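Local structure of malonyl CoA-acyl carrier protein transacylase (Mycobacterium tuberculosis, 2QC3) at residues C79-A82 / G83-V86. The protein catalyses transfer of the malonyl group from malonyl-CoA to the holo acyl carrier protein, supplying malonyl-ACP for fatty acid biosynthesis. Sequence-based numbering, arbitrary orientation.
Sequences CVLA and GKDV
K84 N donates to L81 O at 3.0 Å in a nearly straight bond (162°), closing a type II beta turn over L81–K84. The same residue reaches back a second time with its side chain: K84 NZ makes a weak hydrogen bond, 3.4 Å, to V80 O, and K84 CE passes 3.6 Å from the same oxygen, V80 O. The ammonium also donates to A301 O near the C-terminus, so the lysine ties this loop to the tail of the chain. An extended chain beyond CG gives K84 this span, and chi1 of -56°, which sets CG beside its own backbone N, starts the side chain back toward V80 and L81.

Just upstream, a type I turn over C79–A82 is closed by A82 N to C79 O at 2.9 Å; C79 itself, with positive phi, is where the chain leaves the helical conformation after helix 57-77. The two overlapping turns, which share L81 and A82, form the surface connection from that helix to strand 86-90 of the parallel sheet in the acyl transferase fold, the strand that leads to S92, the probable active-site serine. G83 holds the third position of the type II turn with positive phi, the place where glycine is the usual residue.

The lysine's methylene chain also packs on L81. The two side chains cross at about a right angle, with L81 CD2 lying 3.9 Å from K84 CD in an apolar contact. On the helix side V80 and L81 both touch L75, and V80 also meets L300 and A301. Beyond the turn, D85 pairs through its backbone with I3 of the neighbouring strand 2-7, and the V86 side chain rests on A220.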
ATOM      1  N   CYS A  79      -7.025  21.861  -6.852  1.00 52.68           N
ATOM      2  CA  CYS A  79      -7.883  22.100  -5.693  1.00 53.13           C
ATOM      3  C   CYS A  79      -9.262  21.442  -5.820  1.00 53.03           C
ATOM      4  O   CYS A  79     -10.212  21.856  -5.155  1.00 52.73           O
ATOM      5  CB  CYS A  79      -8.062  23.607  -5.476  1.00 52.64           C
ATOM      6  SG  CYS A  79      -6.522  24.530  -5.245  1.00 54.78           S
ATOM      7  N   VAL A  80      -9.365  20.414  -6.657  1.00 53.57           N
ATOM      8  CA  VAL A  80     -10.630  19.717  -6.876  1.00 53.90           C
ATOM      9  C   VAL A  80     -11.303  19.258  -5.585  1.00 53.56           C
ATOM     10  O   VAL A  80     -12.529  19.263  -5.483  1.00 53.83           O
ATOM     11  CB  VAL A  80     -10.437  18.484  -7.795  1.00 54.53           C
ATOM     12  CG1 VAL A  80     -11.745  17.732  -7.952  1.00 55.34           C
ATOM     13  CG2 VAL A  80      -9.913  18.923  -9.143  1.00 56.23           C
ATOM     14  N   LEU A  81     -10.506  18.860  -4.600  1.00 53.38           N
ATOM     15  CA  LEU A  81     -11.060  18.392  -3.335  1.00 52.70           C
ATOM     16  C   LEU A  81     -10.928  19.401  -2.202  1.00 52.40           C
ATOM     17  O   LEU A  81     -11.253  19.095  -1.056  1.00 51.26           O
ATOM     18  CB  LEU A  81     -10.398  17.072  -2.928  1.00 52.46           C
ATOM     19  CG  LEU A  81     -10.557  15.924  -3.928  1.00 52.54           C
ATOM     20  CD1 LEU A  81      -9.876  14.680  -3.381  1.00 52.49           C
ATOM     21  CD2 LEU A  81     -12.038  15.662  -4.194  1.00 52.37           C
ATOM     22  N   ALA A  82     -10.442  20.600  -2.514  1.00 52.46           N
ATOM     23  CA  ALA A  82     -10.299  21.635  -1.493  1.00 52.68           C
ATOM     24  C   ALA A  82     -11.673  21.959  -0.966  1.00 52.46           C
ATOM     25  O   ALA A  82     -12.535  22.414  -1.710  1.00 52.53           O
ATOM     26  CB  ALA A  82      -9.705  22.891  -2.074  1.00 52.35           C
ATOM     27  N   GLY A  83     -11.889  21.732   0.316  1.00 52.18           N
ATOM     28  CA  GLY A  83     -13.182  22.061   0.871  1.00 51.60           C
ATOM     29  C   GLY A  83     -14.027  20.859   1.204  1.00 51.79           C
ATOM     30  O   GLY A  83     -15.063  20.997   1.850  1.00 52.07           O
ATOM     31  N   LYS A  84     -13.575  19.682   0.783  1.00 51.08           N
ATOM     32  CA  LYS A  84     -14.302  18.441   1.030  1.00 50.73           C
ATOM     33  C   LYS A  84     -13.611  17.564   2.070  1.00 48.81           C
ATOM     34  O   LYS A  84     -12.400  17.360   2.013  1.00 48.23           O
ATOM     35  CB  LYS A  84     -14.435  17.660  -0.278  1.00 52.33           C
ATOM     36  CG  LYS A  84     -15.102  18.442  -1.394  1.00 55.36           C
ATOM     37  CD  LYS A  84     -15.038  17.681  -2.703  1.00 57.53           C
ATOM     38  CE  LYS A  84     -15.673  18.470  -3.833  1.00 59.12           C
ATOM     39  NZ  LYS A  84     -15.525  17.770  -5.140  1.00 61.96           N
ATOM     40  N   ASP A  85     -14.379  17.040   3.020  1.00 46.69           N
ATOM     41  CA  ASP A  85     -13.799  16.183   4.046  1.00 45.25           C
ATOM     42  C   ASP A  85     -13.423  14.821   3.498  1.00 43.04           C
ATOM     43  O   ASP A  85     -14.163  14.214   2.718  1.00 43.41           O
ATOM     44  CB  ASP A  85     -14.752  16.011   5.225  1.00 48.17           C
ATOM     45  CG  ASP A  85     -14.683  17.168   6.194  1.00 50.68           C
ATOM     46  OD1 ASP A  85     -15.512  18.093   6.076  1.00 52.74           O
ATOM     47  OD2 ASP A  85     -13.784  17.157   7.062  1.00 52.89           O
ATOM     48  N   VAL A  86     -12.260  14.341   3.912  1.00 38.82           N
ATOM     49  CA  VAL A  86     -11.782  13.055   3.451  1.00 35.43           C
ATOM     50  C   VAL A  86     -11.297  12.162   4.590  1.00 32.91           C
ATOM     51  O   VAL A  86     -11.058  12.619   5.708  1.00 31.73           O
ATOM     52  CB  VAL A  86     -10.621  13.233   2.452  1.00 34.97           C
ATOM     53  CG1 VAL A  86     -11.055  14.115   1.293  1.00 34.12           C
ATOM     54  CG2 VAL A  86      -9.410  13.834   3.165  1.00 32.99           C
TER